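Local coordinates for M152 protein (Murid herpesvirus 1, PDB 4G59), which is a viral MHC class I-like immunoevasin thought to down-regulate host RAE-1 ligands and MHC class I molecules, helping infected cells escape immune recognition, at residues B[25-39]-B[70-82]. Numbering follows the deposited sequence.
Sequences FISYREGPEMFRHSI and ESAFFVEQERFVY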
loop_
_atom_site.group_PDB
_atom_site.type_symbol
_atom_site.label_atom_id
_atom_site.label_comp_id
_atom_site.label_asym_id
_atom_site.label_seq_id
_atom_site.Cartn_x
_atom_site.Cartn_y
_atom_site.Cartn_z
ATOM N N PHE B 25 2.354 -10.972 -12.287
ATOM C CA PHE B 25 2.938 -11.657 -11.133
ATOM C C PHE B 25 3.878 -10.686 -10.448
ATOM O O PHE B 25 4.868 -10.238 -11.062
ATOM C CB PHE B 25 3.711 -12.898 -11.563
ATOM C CG PHE B 25 2.854 -13.982 -12.169
ATOM C CD1 PHE B 25 2.468 -15.077 -11.417
ATOM C CD2 PHE B 25 2.429 -13.908 -13.495
ATOM C CE1 PHE B 25 1.679 -16.073 -11.960
ATOM C CE2 PHE B 25 1.630 -14.915 -14.041
ATOM C CZ PHE B 25 1.253 -15.992 -13.267
ATOM N N ILE B 26 3.590 -10.345 -9.191
ATOM C CA ILE B 26 4.434 -9.372 -8.496
ATOM C C ILE B 26 5.200 -9.985 -7.333
ATOM O O ILE B 26 4.630 -10.730 -6.522
ATOM C CB ILE B 26 3.653 -8.136 -8.023
ATOM C CG1 ILE B 26 3.188 -7.316 -9.229
ATOM C CG2 ILE B 26 4.523 -7.233 -7.184
ATOM C CD1 ILE B 26 2.111 -6.319 -8.897
ATOM N N SER B 27 6.500 -9.689 -7.268
ATOM C CA SER B 27 7.328 -10.168 -6.174
ATOM C C SER B 27 8.113 -9.025 -5.551
ATOM O O SER B 27 8.896 -8.315 -6.223
ATOM C CB SER B 27 8.244 -11.300 -6.623
ATOM O OG SER B 27 7.519 -12.502 -6.702
ATOM N N TYR B 28 7.878 -8.863 -4.258
ATOM C CA TYR B 28 8.466 -7.797 -3.476
ATOM C C TYR B 28 9.301 -8.415 -2.382
ATOM O O TYR B 28 8.760 -9.069 -1.459
ATOM C CB TYR B 28 7.344 -6.974 -2.833
ATOM C CG TYR B 28 7.806 -5.953 -1.805
ATOM C CD1 TYR B 28 8.924 -5.161 -2.027
ATOM C CD2 TYR B 28 7.088 -5.749 -0.627
ATOM C CE1 TYR B 28 9.334 -4.225 -1.102
ATOM C CE2 TYR B 28 7.498 -4.797 0.304
ATOM C CZ TYR B 28 8.619 -4.046 0.057
ATOM O OH TYR B 28 9.031 -3.105 0.986
ATOM N N ARG B 29 10.610 -8.207 -2.469
ATOM C CA ARG B 29 11.497 -8.631 -1.400
ATOM C C ARG B 29 11.674 -7.499 -0.413
ATOM O O ARG B 29 12.237 -6.452 -0.736
ATOM C CB ARG B 29 12.855 -9.069 -1.925
ATOM C CG ARG B 29 13.721 -9.640 -0.823
ATOM C CD ARG B 29 15.092 -10.018 -1.315
ATOM N NE ARG B 29 15.743 -10.881 -0.338
ATOM C CZ ARG B 29 16.468 -10.431 0.681
ATOM N NH1 ARG B 29 16.655 -9.121 0.857
ATOM N NH2 ARG B 29 17.008 -11.299 1.523
ATOM N N GLU B 30 11.197 -7.741 0.796
ATOM C CA GLU B 30 11.164 -6.750 1.858
ATOM C C GLU B 30 12.387 -6.910 2.761
ATOM O O GLU B 30 13.013 -5.927 3.186
ATOM C CB GLU B 30 9.894 -6.993 2.660
ATOM C CG GLU B 30 9.618 -6.013 3.738
ATOM C CD GLU B 30 8.405 -6.413 4.527
ATOM O OE1 GLU B 30 8.216 -7.635 4.724
ATOM O OE2 GLU B 30 7.643 -5.514 4.943
ATOM N N GLY B 31 12.703 -8.165 3.068
ATOM C CA GLY B 31 13.882 -8.492 3.843
ATOM C C GLY B 31 14.280 -9.945 3.654
ATOM O O GLY B 31 13.782 -10.608 2.751
ATOM N N PRO B 32 15.192 -10.439 4.506
ATOM C CA PRO B 32 15.658 -11.832 4.449
ATOM C C PRO B 32 14.496 -12.808 4.529
ATOM O O PRO B 32 13.790 -12.801 5.526
ATOM C CB PRO B 32 16.519 -11.954 5.706
ATOM C CG PRO B 32 17.057 -10.542 5.920
ATOM C CD PRO B 32 15.913 -9.641 5.518
ATOM N N GLU B 33 14.303 -13.617 3.493
ATOM C CA GLU B 33 13.177 -14.552 3.435
ATOM C C GLU B 33 11.822 -13.901 3.735
ATOM O O GLU B 33 10.924 -14.534 4.311
ATOM C CB GLU B 33 13.426 -15.755 4.342
ATOM C CG GLU B 33 14.633 -16.567 3.914
ATOM C CD GLU B 33 14.890 -17.754 4.803
ATOM O OE1 GLU B 33 14.106 -18.001 5.740
ATOM O OE2 GLU B 33 15.889 -18.454 4.552
ATOM N N MET B 34 11.689 -12.636 3.334
ATOM C CA MET B 34 10.447 -11.895 3.521
ATOM C C MET B 34 9.963 -11.341 2.185
ATOM O O MET B 34 10.428 -10.292 1.722
ATOM C CB MET B 34 10.617 -10.781 4.553
ATOM C CG MET B 34 11.006 -11.284 5.920
ATOM S SD MET B 34 9.626 -11.879 6.907
ATOM C CE MET B 34 8.885 -10.299 7.296
ATOM N N PHE B 35 9.027 -12.064 1.576
ATOM C CA PHE B 35 8.487 -11.694 0.278
ATOM C C PHE B 35 6.966 -11.531 0.336
ATOM O O PHE B 35 6.267 -12.245 1.069
ATOM C CB PHE B 35 8.838 -12.756 -0.788
ATOM C CG PHE B 35 10.320 -12.902 -1.059
ATOM C CD1 PHE B 35 10.881 -12.363 -2.208
ATOM C CD2 PHE B 35 11.147 -13.587 -0.169
ATOM C CE1 PHE B 35 12.251 -12.495 -2.459
ATOM C CE2 PHE B 35 12.525 -13.729 -0.416
ATOM C CZ PHE B 35 13.072 -13.186 -1.551
ATOM N N ARG B 36 6.451 -10.576 -0.427
ATOM C CA ARG B 36 5.023 -10.539 -0.665
ATOM C C ARG B 36 4.855 -10.876 -2.138
ATOM O O ARG B 36 5.390 -10.175 -3.003
ATOM C CB ARG B 36 4.430 -9.170 -0.341
ATOM C CG ARG B 36 2.881 -9.117 -0.409
ATOM C CD ARG B 36 2.374 -7.686 -0.594
ATOM N NE ARG B 36 2.882 -7.166 -1.856
ATOM C CZ ARG B 36 3.143 -5.887 -2.097
ATOM N NH1 ARG B 36 2.927 -4.985 -1.144
ATOM N NH2 ARG B 36 3.624 -5.510 -3.291
ATOM N N HIS B 37 4.154 -11.970 -2.421
ATOM C CA HIS B 37 3.835 -12.333 -3.801
ATOM C C HIS B 37 2.339 -12.098 -4.073
ATOM O O HIS B 37 1.495 -12.251 -3.179
ATOM C CB HIS B 37 4.186 -13.806 -4.077
ATOM C CG HIS B 37 5.614 -14.171 -3.788
ATOM N ND1 HIS B 37 6.672 -13.735 -4.563
ATOM C CD2 HIS B 37 6.151 -14.973 -2.835
ATOM C CE1 HIS B 37 7.797 -14.244 -4.090
ATOM N NE2 HIS B 37 7.510 -14.994 -3.040
ATOM N N SER B 38 2.011 -11.728 -5.309
ATOM C CA SER B 38 0.615 -11.507 -5.675
ATOM C C SER B 38 0.406 -11.670 -7.165
ATOM O O SER B 38 1.287 -11.344 -7.972
ATOM C CB SER B 38 0.167 -10.106 -5.298
ATOM O OG SER B 38 0.895 -9.181 -6.076
ATOM N N ILE B 39 -0.766 -12.182 -7.529
ATOM C CA ILE B 39 -1.164 -12.217 -8.939
ATOM C C ILE B 39 -2.447 -11.403 -9.124
ATOM O O ILE B 39 -3.337 -11.425 -8.255
ATOM C CB ILE B 39 -1.446 -13.639 -9.398
ATOM C CG1 ILE B 39 -0.246 -14.537 -9.124
ATOM C CG2 ILE B 39 -1.824 -13.652 -10.869
ATOM C CD1 ILE B 39 -0.616 -16.001 -9.040
ATOM N N GLU B 70 2.464 -21.416 -10.663
ATOM C CA GLU B 70 2.679 -20.085 -10.099
ATOM C C GLU B 70 3.481 -20.131 -8.800
ATOM O O GLU B 70 4.403 -19.328 -8.619
ATOM C CB GLU B 70 1.369 -19.283 -9.947
ATOM C CG GLU B 70 0.125 -20.092 -9.645
ATOM C CD GLU B 70 -0.592 -20.615 -10.880
ATOM O OE1 GLU B 70 -0.906 -19.826 -11.786
ATOM O OE2 GLU B 70 -0.875 -21.826 -10.925
ATOM N N SER B 71 3.170 -21.085 -7.924
ATOM C CA SER B 71 3.974 -21.284 -6.704
ATOM C C SER B 71 5.425 -21.551 -7.047
ATOM O O SER B 71 6.331 -20.978 -6.435
ATOM C CB SER B 71 3.428 -22.426 -5.851
ATOM O OG SER B 71 2.549 -21.937 -4.862
ATOM N N ALA B 72 5.645 -22.397 -8.050
ATOM C CA ALA B 72 7.001 -22.658 -8.510
ATOM C C ALA B 72 7.655 -21.385 -9.069
ATOM O O ALA B 72 8.844 -21.183 -8.889
ATOM C CB ALA B 72 7.035 -23.799 -9.530
ATOM N N PHE B 73 6.884 -20.531 -9.735
ATOM C CA PHE B 73 7.421 -19.275 -10.266
ATOM C C PHE B 73 7.904 -18.373 -9.129
ATOM O O PHE B 73 8.994 -17.781 -9.193
ATOM C CB PHE B 73 6.355 -18.555 -11.112
ATOM C CG PHE B 73 6.813 -17.223 -11.693
ATOM C CD1 PHE B 73 7.557 -17.170 -12.861
ATOM C CD2 PHE B 73 6.481 -16.021 -11.069
ATOM C CE1 PHE B 73 7.979 -15.941 -13.398
ATOM C CE2 PHE B 73 6.897 -14.778 -11.611
ATOM C CZ PHE B 73 7.638 -14.750 -12.769
ATOM N N PHE B 74 7.093 -18.287 -8.080
ATOM C CA PHE B 74 7.421 -17.451 -6.934
ATOM C C PHE B 74 8.575 -18.019 -6.139
ATOM O O PHE B 74 9.382 -17.260 -5.590
ATOM C CB PHE B 74 6.214 -17.273 -6.012
ATOM C CG PHE B 74 5.152 -16.376 -6.572
ATOM C CD1 PHE B 74 5.490 -15.166 -7.175
ATOM C CD2 PHE B 74 3.806 -16.741 -6.491
ATOM C CE1 PHE B 74 4.507 -14.329 -7.692
ATOM C CE2 PHE B 74 2.810 -15.909 -6.994
ATOM C CZ PHE B 74 3.164 -14.710 -7.604
ATOM N N VAL B 75 8.633 -19.349 -6.046
ATOM C CA VAL B 75 9.793 -20.011 -5.442
ATOM C C VAL B 75 11.051 -19.622 -6.205
ATOM O O VAL B 75 12.090 -19.350 -5.596
ATOM C CB VAL B 75 9.613 -21.544 -5.343
ATOM C CG1 VAL B 75 10.956 -22.247 -5.147
ATOM C CG2 VAL B 75 8.676 -21.871 -4.198
ATOM N N GLU B 76 10.942 -19.542 -7.529
ATOM C CA GLU B 76 12.074 -19.100 -8.339
ATOM C C GLU B 76 12.427 -17.654 -8.051
ATOM O O GLU B 76 13.606 -17.332 -7.917
ATOM C CB GLU B 76 11.819 -19.301 -9.834
ATOM C CG GLU B 76 12.851 -18.632 -10.765
ATOM C CD GLU B 76 14.293 -19.138 -10.581
ATOM O OE1 GLU B 76 14.494 -20.170 -9.906
ATOM O OE2 GLU B 76 15.230 -18.497 -11.113
ATOM N N GLN B 77 11.421 -16.779 -7.941
ATOM C CA GLN B 77 11.704 -15.366 -7.665
ATOM C C GLN B 77 12.416 -15.214 -6.327
ATOM O O GLN B 77 13.266 -14.350 -6.179
ATOM C CB GLN B 77 10.440 -14.490 -7.684
ATOM C CG GLN B 77 9.656 -14.487 -8.995
ATOM C CD GLN B 77 10.503 -14.222 -10.229
ATOM O OE1 GLN B 77 11.242 -13.236 -10.306
ATOM N NE2 GLN B 77 10.377 -15.099 -11.216
ATOM N N GLU B 78 12.089 -16.063 -5.362
ATOM C CA GLU B 78 12.719 -15.948 -4.056
ATOM C C GLU B 78 14.223 -16.243 -4.128
ATOM O O GLU B 78 15.046 -15.484 -3.595
ATOM C CB GLU B 78 11.994 -16.808 -3.013
ATOM C CG GLU B 78 10.625 -16.252 -2.652
ATOM C CD GLU B 78 10.012 -16.887 -1.436
ATOM O OE1 GLU B 78 8.797 -16.701 -1.235
ATOM O OE2 GLU B 78 10.731 -17.548 -0.661
ATOM N N ARG B 79 14.565 -17.340 -4.803
ATOM C CA ARG B 79 15.943 -17.654 -5.145
ATOM C C ARG B 79 16.595 -16.543 -5.977
ATOM O O ARG B 79 17.657 -16.040 -5.620
ATOM C CB ARG B 79 16.006 -18.970 -5.926
ATOM C CG ARG B 79 17.380 -19.607 -5.916
ATOM C CD ARG B 79 17.595 -20.546 -7.083
ATOM N NE ARG B 79 17.284 -19.932 -8.373
ATOM C CZ ARG B 79 18.093 -19.112 -9.033
ATOM N NH1 ARG B 79 19.270 -18.792 -8.524
ATOM N NH2 ARG B 79 17.724 -18.602 -10.200
ATOM N N PHE B 80 15.962 -16.163 -7.084
ATOM C CA PHE B 80 16.554 -15.187 -7.997
ATOM C C PHE B 80 16.861 -13.848 -7.324
ATOM O O PHE B 80 17.935 -13.280 -7.506
ATOM C CB PHE B 80 15.641 -14.965 -9.214
ATOM C CG PHE B 80 16.026 -13.763 -10.062
ATOM C CD1 PHE B 80 17.236 -13.725 -10.745
ATOM C CD2 PHE B 80 15.161 -12.674 -10.183
ATOM C CE1 PHE B 80 17.580 -12.605 -11.534
ATOM C CE2 PHE B 80 15.495 -11.557 -10.967
ATOM C CZ PHE B 80 16.708 -11.520 -11.644
ATOM N N VAL B 81 15.900 -13.344 -6.559
ATOM C CA VAL B 81 16.010 -12.023 -5.939
ATOM C C VAL B 81 17.035 -12.060 -4.801
ATOM O O VAL B 81 17.713 -11.056 -4.533
ATOM C CB VAL B 81 14.616 -11.498 -5.457
ATOM C CG1 VAL B 81 14.749 -10.176 -4.746
ATOM C CG2 VAL B 81 13.654 -11.353 -6.635
ATOM N N TYR B 82 17.157 -13.221 -4.153
ATOM C CA TYR B 82 18.162 -13.412 -3.110
ATOM C C TYR B 82 19.580 -13.337 -3.684
ATOM O O TYR B 82 20.410 -12.582 -3.171
ATOM C CB TYR B 82 17.951 -14.732 -2.364
ATOM C CG TYR B 82 19.123 -15.134 -1.493
ATOM C CD1 TYR B 82 19.388 -14.472 -0.301
ATOM C CD2 TYR B 82 19.966 -16.175 -1.861
ATOM C CE1 TYR B 82 20.461 -14.835 0.498
ATOM C CE2 TYR B 82 21.040 -16.542 -1.069
ATOM C CZ TYR B 82 21.282 -15.867 0.107
ATOM O OH TYR B 82 22.349 -16.217 0.900
#
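The H37 and F74 rings are nearly parallel, planes 27° apart, but slid so far that they barely overlap, and each covers the other's CB. H37 CB sits over the centre of the F74 ring, 3.5 Å from its centroid, and F74 CB returns the contact at 3.7 Å from the H37 centroid. Both imidazole nitrogens point along the ring plane to polar partners. H37 NE2 donates to E78 OE1 at 2.8 Å, a fairly straight bond (158°) that uses the anti lone pair of a carboxylate almost coplanar with the imidazole. H37 ND1 meets S27 OG, on the adjacent strand, at 2.6 Å. The F35 ring carries E78 CG over one face, 3.6 Å from its centroid, and has V81 CB at its edge. Since E78 runs extended beyond CG (chi2 -168°), its carboxylate continues along this face, stacked parallel to the ring, and reaches H37. Farther along, the edge of F74 receives I39, CZ to CG1 3.7 Å, while the edge of F25 takes F74 CZ and E70 CB; F73 meets F25 obliquely. Near the hairpin turn, the extended R29 lays its CD on V81 CG1 at 3.5 Å.

This is the MHC class I-like platform, with helix 68-89 lying on an antiparallel sheet. E70 reaches across to R167 and W168 of helix 161-178, and Q77 bonds to Y99 on strand 95-103. Y28 and M34 point away from the helix and pack on the chain of another protein.

Chemically, the S27–H37–E78 chain is a polar seam within an aromatic layer: bonds at both nitrogens fix the imidazole's rotation, F74 covers one of its faces, and the carboxylate at NE2 would probably favour the protonated form of the histidine.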